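Local coordinates for conserved membrane protein (Chlamydia abortus, PDB 6GZU) that acts as a secreted virulence effector that combines deubiquitination and acetylation activities and induces Golgi fragmentation, at residues Ser46-Ile51 with Asn159-Pro164; Pro104-Pro109 with Glu115-Met120; Arg144-Phe149 with Asp213-Asn218; Tyr177-Ala180 with Leu184-Phe187. All coordinates share one frame; numbering follows the deposited sequence.

Contact 1 of 4, residues Ser46-Ile51 with Asn159-Pro164; sequences STCFSI and NRLIDP
Cys48 and Phe49 meet the first turn of helix 159-174 through one residue, Leu161. Its side chain can be followed outward. CB lies 3.9 Å from Cys48 SG. That contact holds for one of two deposited conformers of the cysteine, so it is partly in doubt. CG stands anti to its own carbonyl carbon (chi1 -67°) and carries the two methyl groups past the sulfur. CD2 then reaches the rim of the Phe49 ring, 4.0 Å from CZ, and approaches it obliquely. The other methyl, CD1, turns to His107 of strand 100-107. Each methyl of the leucine thus meets a different aromatic residue.

The backbones stay close as well. The CA atoms of Cys48 and Ile162 are 5.6 Å apart, and Cys48 CB is 3.7 Å from Leu161 O. A water donates to Leu161 O at 2.6 Å and, more weakly, to Cys48 O. It links the loop to a helix carbonyl without any direct polar bond between the segments.

Residues 46-51 are shaped by a compact turn. Thr47 N gives a hydrogen bond to Ser50 OG at 3.0 Å. Thr47 O receives both Ser50 N and Ile51 N. This turn leads into helix 51-58 and brings Cys48 and Phe49 up to the leucine. Phe49 also packs on Pro114 and Met117 of helix 114-124. The contact joins the entry of helix 51-58 to the start of helix 159-174, within a fold of the Ulp1-like, CE-clan cysteine protease type.

Contact 2 of 4, residues Pro104-Pro109 with Glu115-Met120; sequences PLWHHP and EEMNSM
Met117 and Met120 of helix 114-124 face the three aromatic residues Trp106, His107 and His108, and Met117 makes a Met-aromatic contact with Trp106. This is strand-on-helix packing. The strand 104-107 and helix 115-120 axes approach to 9.4 Å, with 105° between their directions.

Met117 comes first along the helix. Its CG is anti to the backbone N (chi1 -166°), and the chain bends at its next two torsions. The bends bring SD to the edge of the indole, 3.7 Å from Trp106 CZ3. Beyond the sulfur, CE ends beside the next ring, 3.4 Å from His107 ND1, in an oblique approach. The methionine thus touches two successive strand residues, Trp106 with its sulfur and His107 with its methyl, though their CB atoms point to different sides of the strand.

One turn on, Met120 N bonds to Glu116 O, and its side chain starts near the far end of the indole. Met120 CB is 3.8 Å from Trp106 CH2, and the two side chains cross at about a right angle. The indole is held at its other end too, by a hydrogen bond from NE1 to Ser133 OG.

Met120 then runs to His108, whose ND1 accepts the backbone N-H of Ser110. Met120 CE sits over one face of this imidazole, 3.5 Å from its centroid, in a CH-pi contact. On the opposite face, Pro109 CD stands 3.3 Å above the ring plane.

Contact 3 of 4, residues Arg144-Phe149 with Asp213-Asn218; sequences RREVVF and DKYLDN
Val148 on the strand and Tyr215 on the helix have the nearest CA atoms, 10.0 Å apart, and both CB atoms point across the gap. Side chains bridge it. Tyr215 CG is anti to the backbone N (chi1 173°), which sends the ring straight at the strand. There its hydroxyl donates to Glu146 OE2 at 2.6 Å. The oxygen uses its anti lone pair and lies near the plane of the tyrosine ring, at its edge. The carboxylate plane is turned 46° from that ring. Val148 CG2 packs obliquely on the same side chain, 4.1 Å from Tyr215 CE2.

Glu146 is part of a G1 beta bulge, in which Arg145 and Glu146 both face Asn141 on neighbouring strand 134-141. Asn141 ND2 also bonds to Tyr215 OH. The strand belongs to the central mixed sheet of this Ulp1-like domain, and helix 204-217 packs against it.

The buried carboxylate has two basic partners. Arg144 NE forms a salt bridge to Glu146 OE1 at 3.1 Å, coming from above the carboxylate plane, 51° out of it. Lys190 NZ on strand 188-191 also pairs with OE1. These charges would be expected to keep Glu146 ionised.

Contact 4 of 4, residues Tyr177-Ala180 with Leu184-Phe187; sequences YPDA and LSPF
Tyr177 touches Phe187 with the root of its side chain. Its CB lies 3.9 Å from Phe187 CZ, at the edge of the phenyl ring and near its plane. Its carbonyl oxygen sits in that plane too, 3.9 Å from Phe187 CE1. Phe187 thus presents its rim to both the CB and the backbone of Tyr177. The two side chains run past each other at a slant, and the tyrosine ring continues toward Leu59 and Leu142.

Pro178 comes next. Its ring lies alongside Leu184, and the two point the same way. Leu184 CD2 meets two ring carbons about equally, with Pro178 CB at 3.9 Å. This pair sits at the surface. The backbones are also near here, with 5.0 Å between the CA atoms of Pro178 and Leu184.

Asp179 makes the polar link. Ser185 OG donates to Asp179 OD2 at 2.6 Å and meets the anti lone pair, on the side away from OD1. Asp179 CG lies between its backbone N and carbonyl carbon (chi1 68°), which turns the carboxylate toward the serine. The other oxygen, OD1, accepts from Ala183 N and, weakly, from Asn181 N. One carboxylate therefore ties the bend of the loop to its returning arm.

Phe187 is buried against Ala170 and Leu173 of helix 159-174. The Tyr177 side chain lies about 11 Å from the bound zinc ion. The loop is the returning connection of a beta-alpha-beta crossover, which joins strand 146-150 through helix 159-174 to the parallel strand 188-191.

How the contacts relate
Contacts 1 and 2 have centres 10 Å apart and share a backbone pairing: Ser46 O probably bonds to Trp106 N at 2.8 Å. Contact 1 meets contact 3 where Ile162 CG1 packs on Phe149 CE1. Contact 3 joins contact 4 through Arg145, whose NH2 probably bonds to Ser185 O at 2.7 Å and to Tyr177 O, bracing both arms of that surface loop. Contacts 2 and 3 reach the same sheet, on opposite sides of the chain's centre. Cys204, His134 and Asp151 have the geometry of a catalytic triad, consistent with a CE-clan protease. His107 of contact 2 lies near that possible site, whereas contact 4 lies toward the zinc site.

Contact 1 of 4, residues Ser46-Ile51 with Asn159-Pro164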
loop_
_atom_site.group_PDB
_atom_site.type_symbol
_atom_site.label_atom_id
_atom_site.label_comp_id
_atom_site.label_asym_id
_atom_site.label_seq_id
_atom_site.Cartn_x
_atom_site.Cartn_y
_atom_site.Cartn_z
ATOM N N SER A 46 -1.875 -6.978 -2.290
ATOM C CA SER A 46 -0.597 -7.652 -1.992
ATOM C C SER A 46 -0.717 -8.453 -0.698
ATOM O O SER A 46 -1.683 -8.272 0.069
ATOM C CB SER A 46 0.506 -6.612 -1.803
ATOM O OG SER A 46 0.635 -5.808 -2.997
ATOM N N THR A 47 0.246 -9.344 -0.460
ATOM C CA THR A 47 0.349 -10.091 0.798
ATOM C C THR A 47 1.800 -10.032 1.228
ATOM O O THR A 47 2.663 -9.542 0.490
ATOM C CB THR A 47 -0.002 -11.588 0.615
ATOM O OG1 THR A 47 1.031 -12.228 -0.167
ATOM C CG2 THR A 47 -1.356 -11.762 -0.086
ATOM N N CYS A 48 2.131 -10.592 2.378
ATOM C CA CYS A 48 3.530 -10.596 2.797
ATOM C C CYS A 48 4.419 -11.367 1.807
ATOM O O CYS A 48 5.598 -11.092 1.726
ATOM C CB CYS A 48 3.685 -11.174 4.213
ATOM S SG CYS A 48 3.036 -12.851 4.451
ATOM N N PHE A 49 3.841 -12.317 1.086
ATOM C CA PHE A 49 4.605 -13.135 0.149
ATOM C C PHE A 49 4.737 -12.482 -1.212
ATOM O O PHE A 49 5.659 -12.822 -1.937
ATOM C CB PHE A 49 3.981 -14.529 -0.004
ATOM C CG PHE A 49 3.974 -15.329 1.252
ATOM C CD1 PHE A 49 5.145 -15.741 1.821
ATOM C CD2 PHE A 49 2.787 -15.670 1.853
ATOM C CE1 PHE A 49 5.148 -16.474 2.993
ATOM C CE2 PHE A 49 2.776 -16.430 3.005
ATOM C CZ PHE A 49 3.958 -16.853 3.580
ATOM N N SER A 50 3.842 -11.555 -1.555
ATOM C CA SER A 50 3.832 -10.994 -2.909
ATOM C C SER A 50 4.230 -9.538 -2.958
ATOM O O SER A 50 4.502 -9.004 -4.054
ATOM C CB SER A 50 2.475 -11.178 -3.563
ATOM O OG SER A 50 1.542 -10.327 -2.926
ATOM N N ILE A 51 4.347 -8.874 -1.810
ATOM C CA ILE A 51 4.583 -7.417 -1.812
ATOM C C ILE A 51 5.947 -7.044 -2.439
ATOM O O ILE A 51 6.004 -6.085 -3.180
ATOM C CB ILE A 51 4.399 -6.813 -0.371
ATOM C CG1 ILE A 51 4.626 -5.311 -0.340
ATOM C CG2 ILE A 51 5.335 -7.484 0.636
ATOM C CD1 ILE A 51 3.669 -4.476 -1.199
ATOM N N ASN A 159 6.390 -11.302 12.831
ATOM C CA ASN A 159 7.609 -10.690 12.302
ATOM C C ASN A 159 8.320 -11.598 11.307
ATOM O O ASN A 159 8.976 -11.107 10.362
ATOM C CB ASN A 159 8.612 -10.404 13.414
ATOM C CG ASN A 159 8.278 -9.202 14.230
ATOM O OD1 ASN A 159 7.447 -8.405 13.859
ATOM N ND2 ASN A 159 8.944 -9.062 15.379
ATOM N N ARG A 160 8.219 -12.903 11.521
ATOM C CA ARG A 160 8.838 -13.892 10.629
ATOM C C ARG A 160 8.343 -13.816 9.196
ATOM O O ARG A 160 9.061 -14.251 8.253
ATOM C CB ARG A 160 8.669 -15.321 11.195
ATOM C CG ARG A 160 9.446 -15.567 12.480
ATOM C CD ARG A 160 9.182 -16.968 13.095
ATOM N N LEU A 161 7.146 -13.250 9.006
ATOM C CA LEU A 161 6.568 -13.131 7.687
ATOM C C LEU A 161 6.703 -11.742 7.101
ATOM O O LEU A 161 6.998 -11.594 5.894
ATOM C CB LEU A 161 5.097 -13.533 7.727
ATOM C CG LEU A 161 4.824 -14.992 8.027
ATOM C CD1 LEU A 161 3.330 -15.249 7.905
ATOM C CD2 LEU A 161 5.612 -15.942 7.136
ATOM N N ILE A 162 6.462 -10.709 7.906
ATOM C CA ILE A 162 6.474 -9.350 7.379
ATOM C C ILE A 162 7.877 -8.778 7.327
ATOM O O ILE A 162 8.221 -8.112 6.349
ATOM C CB ILE A 162 5.482 -8.364 8.125
ATOM C CG1 ILE A 162 5.388 -7.014 7.398
ATOM C CG2 ILE A 162 5.862 -8.158 9.612
ATOM C CD1 ILE A 162 4.929 -7.121 5.967
ATOM N N ASP A 163 8.710 -9.059 8.329
ATOM C CA ASP A 163 10.034 -8.398 8.345
ATOM C C ASP A 163 10.947 -8.758 7.152
ATOM O O ASP A 163 11.608 -7.859 6.637
ATOM C CB ASP A 163 10.788 -8.598 9.683
ATOM C CG ASP A 163 10.146 -7.852 10.832
ATOM O OD1 ASP A 163 9.163 -7.116 10.597
ATOM O OD2 ASP A 163 10.608 -8.002 11.983
ATOM N N PRO A 164 10.987 -10.042 6.716
ATOM C CA PRO A 164 11.907 -10.310 5.591
ATOM C C PRO A 164 11.460 -9.542 4.378
ATOM O O PRO A 164 12.299 -9.011 3.614
ATOM C CB PRO A 164 11.728 -11.792 5.348
ATOM C CG PRO A 164 11.417 -12.329 6.689
ATOM C CD PRO A 164 10.530 -11.298 7.352
HETATM O O HOH W 1 7.421 -13.013 3.703
#

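Contact 2 of 4, residues Pro104-Pro109 with Glu115-Met120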
loop_
_atom_site.group_PDB
_atom_site.type_symbol
_atom_site.label_atom_id
_atom_site.label_comp_id
_atom_site.label_asym_id
_atom_site.label_seq_id
_atom_site.Cartn_x
_atom_site.Cartn_y
_atom_site.Cartn_z
ATOM N N PRO A 104 -1.922 -1.628 -0.231
ATOM C CA PRO A 104 -2.756 -2.379 0.739
ATOM C C PRO A 104 -2.256 -3.816 0.780
ATOM O O PRO A 104 -2.015 -4.445 -0.275
ATOM C CB PRO A 104 -4.167 -2.310 0.112
ATOM C CG PRO A 104 -4.102 -1.034 -0.763
ATOM C CD PRO A 104 -2.710 -1.029 -1.328
ATOM N N LEU A 105 -2.090 -4.356 1.984
ATOM C CA LEU A 105 -1.513 -5.674 2.169
ATOM C C LEU A 105 -2.481 -6.482 3.035
ATOM O O LEU A 105 -2.778 -6.067 4.161
ATOM C CB LEU A 105 -0.094 -5.567 2.777
ATOM C CG LEU A 105 0.789 -6.821 2.749
ATOM C CD1 LEU A 105 2.256 -6.553 2.910
ATOM C CD2 LEU A 105 0.383 -7.651 3.986
ATOM N N TRP A 106 -2.915 -7.624 2.508
ATOM C CA TRP A 106 -3.919 -8.513 3.102
ATOM C C TRP A 106 -3.208 -9.653 3.815
ATOM O O TRP A 106 -2.233 -10.191 3.308
ATOM C CB TRP A 106 -4.765 -9.102 1.983
ATOM C CG TRP A 106 -5.931 -9.875 2.457
ATOM C CD1 TRP A 106 -7.199 -9.398 2.641
ATOM C CD2 TRP A 106 -5.981 -11.287 2.774
ATOM N NE1 TRP A 106 -8.034 -10.414 3.076
ATOM C CE2 TRP A 106 -7.316 -11.579 3.161
ATOM C CE3 TRP A 106 -5.034 -12.326 2.776
ATOM C CZ2 TRP A 106 -7.717 -12.855 3.542
ATOM C CZ3 TRP A 106 -5.441 -13.609 3.177
ATOM C CH2 TRP A 106 -6.764 -13.856 3.539
ATOM N N HIS A 107 -3.683 -10.016 5.017
ATOM C CA HIS A 107 -3.083 -11.106 5.788
ATOM C C HIS A 107 -4.096 -11.933 6.533
ATOM O O HIS A 107 -5.080 -11.402 7.024
ATOM C CB HIS A 107 -2.079 -10.559 6.808
ATOM C CG HIS A 107 -1.263 -11.626 7.456
ATOM N ND1 HIS A 107 -0.329 -12.362 6.754
ATOM C CD2 HIS A 107 -1.229 -12.085 8.739
ATOM C CE1 HIS A 107 0.242 -13.237 7.575
ATOM N NE2 HIS A 107 -0.280 -13.084 8.783
ATOM N N HIS A 108 -3.793 -13.215 6.667
ATOM C CA HIS A 108 -4.533 -14.097 7.562
ATOM C C HIS A 108 -3.496 -14.997 8.200
ATOM O O HIS A 108 -2.644 -15.559 7.509
ATOM C CB HIS A 108 -5.538 -14.948 6.805
ATOM C CG HIS A 108 -6.501 -15.643 7.712
ATOM N ND1 HIS A 108 -6.159 -16.759 8.445
ATOM C CD2 HIS A 108 -7.789 -15.365 8.024
ATOM C CE1 HIS A 108 -7.201 -17.148 9.160
ATOM N NE2 HIS A 108 -8.207 -16.321 8.920
ATOM N N PRO A 109 -3.567 -15.170 9.533
ATOM C CA PRO A 109 -2.544 -15.953 10.235
ATOM C C PRO A 109 -2.547 -17.454 9.937
ATOM O O PRO A 109 -1.543 -18.124 10.280
ATOM C CB PRO A 109 -2.862 -15.723 11.730
ATOM C CG PRO A 109 -3.786 -14.495 11.754
ATOM C CD PRO A 109 -4.535 -14.527 10.454
ATOM N N GLU A 115 0.714 -20.268 -1.656
ATOM C CA GLU A 115 -0.487 -20.940 -2.170
ATOM C C GLU A 115 -1.646 -20.794 -1.182
ATOM O O GLU A 115 -2.743 -20.342 -1.551
ATOM C CB GLU A 115 -0.225 -22.418 -2.494
ATOM N N GLU A 116 -1.408 -21.143 0.082
ATOM C CA GLU A 116 -2.429 -20.934 1.116
ATOM C C GLU A 116 -2.887 -19.468 1.226
ATOM O O GLU A 116 -4.098 -19.196 1.245
ATOM C CB GLU A 116 -1.954 -21.459 2.480
ATOM C CG GLU A 116 -1.886 -22.979 2.592
ATOM C CD GLU A 116 -1.148 -23.424 3.838
ATOM O OE1 GLU A 116 -1.024 -22.603 4.785
ATOM O OE2 GLU A 116 -0.686 -24.597 3.873
ATOM N N MET A 117 -1.949 -18.517 1.282
ATOM C CA MET A 117 -2.318 -17.111 1.440
ATOM C C MET A 117 -3.124 -16.671 0.220
ATOM O O MET A 117 -4.144 -15.975 0.322
ATOM C CB MET A 117 -1.078 -16.202 1.580
ATOM C CG MET A 117 -1.410 -14.802 2.081
ATOM S SD MET A 117 -1.977 -14.768 3.780
ATOM C CE MET A 117 -0.418 -15.081 4.652
ATOM N N ASN A 118 -2.672 -17.078 -0.957
ATOM C CA ASN A 118 -3.419 -16.666 -2.134
ATOM C C ASN A 118 -4.831 -17.211 -2.276
ATOM O O ASN A 118 -5.753 -16.475 -2.667
ATOM C CB ASN A 118 -2.613 -16.860 -3.388
ATOM C CG ASN A 118 -2.131 -15.572 -3.882
ATOM O OD1 ASN A 118 -1.384 -14.875 -3.180
ATOM N ND2 ASN A 118 -2.657 -15.153 -5.016
ATOM N N SER A 119 -5.000 -18.480 -1.937
ATOM C CA SER A 119 -6.302 -19.102 -2.040
ATOM C C SER A 119 -7.253 -18.439 -1.067
ATOM O O SER A 119 -8.404 -18.127 -1.412
ATOM C CB SER A 119 -6.208 -20.587 -1.752
ATOM O OG SER A 119 -7.511 -21.131 -1.771
ATOM N N MET A 120 -6.770 -18.231 0.156
ATOM C CA MET A 120 -7.561 -17.545 1.165
ATOM C C MET A 120 -7.892 -16.136 0.713
ATOM O O MET A 120 -9.034 -15.703 0.795
ATOM C CB MET A 120 -6.840 -17.507 2.496
ATOM C CG MET A 120 -6.596 -18.855 3.078
ATOM S SD MET A 120 -6.135 -18.682 4.813
ATOM C CE MET A 120 -7.609 -17.812 5.347
#

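Contact 3 of 4, residues Arg144-Phe149 with Asp213-Asn218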
loop_
_atom_site.group_PDB
_atom_site.type_symbol
_atom_site.label_atom_id
_atom_site.label_comp_id
_atom_site.label_asym_id
_atom_site.label_seq_id
_atom_site.Cartn_x
_atom_site.Cartn_y
_atom_site.Cartn_z
ATOM N N ARG A 144 12.351 9.945 0.569
ATOM C CA ARG A 144 12.815 9.817 1.953
ATOM C C ARG A 144 13.620 8.540 2.184
ATOM O O ARG A 144 14.191 8.351 3.276
ATOM C CB ARG A 144 11.635 9.905 2.948
ATOM C CG ARG A 144 11.106 11.332 3.070
ATOM C CD ARG A 144 9.812 11.389 3.811
ATOM N NE ARG A 144 9.949 10.987 5.202
ATOM C CZ ARG A 144 10.167 11.819 6.226
ATOM N NH1 ARG A 144 10.347 13.115 6.027
ATOM N NH2 ARG A 144 10.203 11.343 7.462
ATOM N N ARG A 145 13.714 7.699 1.152
ATOM C CA ARG A 145 14.442 6.402 1.221
ATOM C C ARG A 145 13.947 5.614 2.433
ATOM O O ARG A 145 14.737 5.190 3.329
ATOM C CB ARG A 145 15.958 6.572 1.253
ATOM C CG ARG A 145 16.449 7.302 0.029
ATOM C CD ARG A 145 18.006 7.332 0.039
ATOM N NE ARG A 145 18.618 6.118 -0.458
ATOM C CZ ARG A 145 19.220 5.208 0.290
ATOM N NH1 ARG A 145 19.161 5.258 1.626
ATOM N NH2 ARG A 145 19.829 4.178 -0.313
ATOM N N GLU A 146 12.632 5.404 2.469
ATOM C CA GLU A 146 12.049 4.679 3.584
ATOM C C GLU A 146 10.987 3.727 3.100
ATOM O O GLU A 146 10.292 3.979 2.090
ATOM C CB GLU A 146 11.475 5.652 4.636
ATOM C CG GLU A 146 10.290 6.479 4.174
ATOM C CD GLU A 146 9.857 7.596 5.156
ATOM O OE1 GLU A 146 10.684 8.026 5.982
ATOM O OE2 GLU A 146 8.664 8.034 5.154
ATOM N N VAL A 147 10.835 2.656 3.869
ATOM C CA VAL A 147 9.721 1.712 3.735
ATOM C C VAL A 147 8.946 1.788 5.027
ATOM O O VAL A 147 9.465 1.449 6.097
ATOM C CB VAL A 147 10.246 0.258 3.460
ATOM C CG1 VAL A 147 9.065 -0.738 3.308
ATOM C CG2 VAL A 147 11.177 0.212 2.242
ATOM N N VAL A 148 7.723 2.318 4.935
ATOM C CA VAL A 148 6.871 2.466 6.099
ATOM C C VAL A 148 5.809 1.372 6.137
ATOM O O VAL A 148 5.121 1.131 5.147
ATOM C CB VAL A 148 6.172 3.865 6.069
ATOM C CG1 VAL A 148 5.169 4.019 7.251
ATOM C CG2 VAL A 148 7.269 4.943 6.119
ATOM N N PHE A 149 5.693 0.707 7.275
ATOM C CA PHE A 149 4.678 -0.320 7.442
ATOM C C PHE A 149 3.677 0.119 8.508
ATOM O O PHE A 149 4.054 0.414 9.673
ATOM C CB PHE A 149 5.355 -1.625 7.907
ATOM C CG PHE A 149 4.384 -2.712 8.260
ATOM C CD1 PHE A 149 3.562 -3.267 7.292
ATOM C CD2 PHE A 149 4.295 -3.173 9.551
ATOM C CE1 PHE A 149 2.679 -4.289 7.610
ATOM C CE2 PHE A 149 3.426 -4.189 9.865
ATOM C CZ PHE A 149 2.613 -4.730 8.914
ATOM N N ASP A 213 -3.693 9.187 4.252
ATOM C CA ASP A 213 -4.203 10.549 4.110
ATOM C C ASP A 213 -3.312 11.549 4.860
ATOM O O ASP A 213 -2.830 12.534 4.299
ATOM C CB ASP A 213 -5.618 10.569 4.664
ATOM C CG ASP A 213 -6.452 11.618 4.055
ATOM O OD1 ASP A 213 -6.087 12.805 4.160
ATOM O OD2 ASP A 213 -7.500 11.268 3.482
ATOM N N LYS A 214 -3.054 11.265 6.128
ATOM C CA LYS A 214 -2.250 12.153 6.936
ATOM C C LYS A 214 -0.773 12.092 6.608
ATOM O O LYS A 214 -0.097 13.110 6.648
ATOM C CB LYS A 214 -2.466 11.781 8.398
ATOM C CG LYS A 214 -3.922 11.761 8.808
ATOM C CD LYS A 214 -4.277 12.997 9.517
ATOM C CE LYS A 214 -5.721 12.897 9.965
ATOM N NZ LYS A 214 -6.363 14.205 10.201
ATOM N N TYR A 215 -0.274 10.897 6.312
ATOM C CA TYR A 215 1.139 10.708 5.941
ATOM C C TYR A 215 1.497 11.551 4.740
ATOM O O TYR A 215 2.612 12.094 4.680
ATOM C CB TYR A 215 1.436 9.221 5.661
ATOM C CG TYR A 215 2.805 8.924 5.116
ATOM C CD1 TYR A 215 3.043 8.960 3.752
ATOM C CD2 TYR A 215 3.864 8.576 5.961
ATOM C CE1 TYR A 215 4.303 8.688 3.239
ATOM C CE2 TYR A 215 5.124 8.329 5.448
ATOM C CZ TYR A 215 5.339 8.393 4.086
ATOM O OH TYR A 215 6.577 8.120 3.537
ATOM N N LEU A 216 0.598 11.625 3.758
ATOM C CA LEU A 216 0.920 12.343 2.525
ATOM C C LEU A 216 1.008 13.866 2.754
ATOM O O LEU A 216 1.649 14.591 1.970
ATOM C CB LEU A 216 -0.109 12.008 1.406
ATOM C CG LEU A 216 0.028 10.564 0.862
ATOM C CD1 LEU A 216 -1.144 10.235 -0.048
ATOM C CD2 LEU A 216 1.362 10.373 0.082
ATOM N N ASP A 217 0.351 14.363 3.807
ATOM C CA ASP A 217 0.521 15.766 4.206
ATOM C C ASP A 217 1.708 15.994 5.144
ATOM O O ASP A 217 2.273 17.077 5.186
ATOM C CB ASP A 217 -0.759 16.319 4.836
ATOM C CG ASP A 217 -1.860 16.556 3.795
ATOM O OD1 ASP A 217 -1.540 16.825 2.619
ATOM O OD2 ASP A 217 -3.036 16.461 4.148
ATOM N N ASN A 218 2.081 14.955 5.869
ATOM C CA ASN A 218 3.194 15.025 6.826
ATOM C C ASN A 218 3.769 13.633 7.037
ATOM O O ASN A 218 3.197 12.832 7.751
ATOM C CB ASN A 218 2.692 15.572 8.169
ATOM C CG ASN A 218 3.740 15.489 9.265
ATOM O OD1 ASN A 218 4.940 15.269 9.014
ATOM N ND2 ASN A 218 3.281 15.658 10.507
#

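Contact 4 of 4, residues Tyr177-Ala180 with Leu184-Phe187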
loop_
_atom_site.group_PDB
_atom_site.type_symbol
_atom_site.label_atom_id
_atom_site.label_comp_id
_atom_site.label_asym_id
_atom_site.label_seq_id
_atom_site.Cartn_x
_atom_site.Cartn_y
_atom_site.Cartn_z
ATOM N N TYR A 177 18.452 3.443 -5.562
ATOM C CA TYR A 177 18.284 4.852 -5.194
ATOM C C TYR A 177 19.330 5.170 -4.151
ATOM O O TYR A 177 19.117 4.871 -2.968
ATOM C CB TYR A 177 16.889 5.092 -4.635
ATOM C CG TYR A 177 15.835 4.779 -5.676
ATOM C CD1 TYR A 177 15.406 5.734 -6.567
ATOM C CD2 TYR A 177 15.309 3.476 -5.788
ATOM C CE1 TYR A 177 14.467 5.422 -7.508
ATOM C CE2 TYR A 177 14.383 3.150 -6.722
ATOM C CZ TYR A 177 13.967 4.129 -7.605
ATOM O OH TYR A 177 13.037 3.927 -8.599
ATOM N N PRO A 178 20.452 5.758 -4.559
ATOM C CA PRO A 178 21.550 5.916 -3.567
ATOM C C PRO A 178 21.264 6.936 -2.470
ATOM O O PRO A 178 20.383 7.797 -2.633
ATOM C CB PRO A 178 22.738 6.414 -4.435
ATOM C CG PRO A 178 22.371 6.004 -5.796
ATOM C CD PRO A 178 20.878 6.228 -5.888
ATOM N N ASP A 179 21.996 6.849 -1.359
ATOM C CA ASP A 179 21.901 7.854 -0.322
ATOM C C ASP A 179 22.797 9.061 -0.610
ATOM O O ASP A 179 23.578 9.094 -1.606
ATOM C CB ASP A 179 22.148 7.248 1.077
ATOM C CG ASP A 179 23.563 6.777 1.289
ATOM O OD1 ASP A 179 24.533 7.440 0.858
ATOM O OD2 ASP A 179 23.744 5.757 2.020
ATOM N N ALA A 180 22.667 10.071 0.250
ATOM C CA ALA A 180 23.356 11.340 0.042
ATOM C C ALA A 180 24.852 11.233 0.185
ATOM O O ALA A 180 25.580 12.136 -0.262
ATOM C CB ALA A 180 22.817 12.413 0.988
ATOM N N LEU A 184 25.054 2.792 -1.204
ATOM C CA LEU A 184 23.863 2.025 -1.515
ATOM C C LEU A 184 23.240 1.393 -0.283
ATOM O O LEU A 184 22.945 0.183 -0.255
ATOM C CB LEU A 184 24.222 0.965 -2.561
ATOM C CG LEU A 184 24.853 1.627 -3.782
ATOM C CD1 LEU A 184 25.182 0.558 -4.819
ATOM C CD2 LEU A 184 23.870 2.660 -4.363
ATOM N N SER A 185 23.050 2.214 0.741
ATOM C CA SER A 185 22.536 1.743 2.035
ATOM C C SER A 185 21.068 1.349 1.935
ATOM O O SER A 185 20.312 1.940 1.172
ATOM C CB SER A 185 22.701 2.872 3.056
ATOM O OG SER A 185 21.973 4.041 2.679
ATOM N N PRO A 186 20.619 0.381 2.748
ATOM C CA PRO A 186 19.197 0.045 2.700
ATOM C C PRO A 186 18.314 1.237 3.045
ATOM O O PRO A 186 18.708 2.075 3.870
ATOM C CB PRO A 186 19.065 -1.016 3.789
ATOM C CG PRO A 186 20.397 -1.689 3.822
ATOM C CD PRO A 186 21.378 -0.575 3.575
ATOM N N PHE A 187 17.137 1.315 2.443
ATOM C CA PHE A 187 16.145 2.274 2.919
ATOM C C PHE A 187 15.875 1.966 4.401
ATOM O O PHE A 187 15.977 0.800 4.866
ATOM C CB PHE A 187 14.817 2.100 2.161
ATOM C CG PHE A 187 14.787 2.734 0.803
ATOM C CD1 PHE A 187 15.940 3.085 0.121
ATOM C CD2 PHE A 187 13.569 3.012 0.216
ATOM C CE1 PHE A 187 15.846 3.656 -1.141
ATOM C CE2 PHE A 187 13.482 3.579 -1.021
ATOM C CZ PHE A 187 14.632 3.933 -1.700
#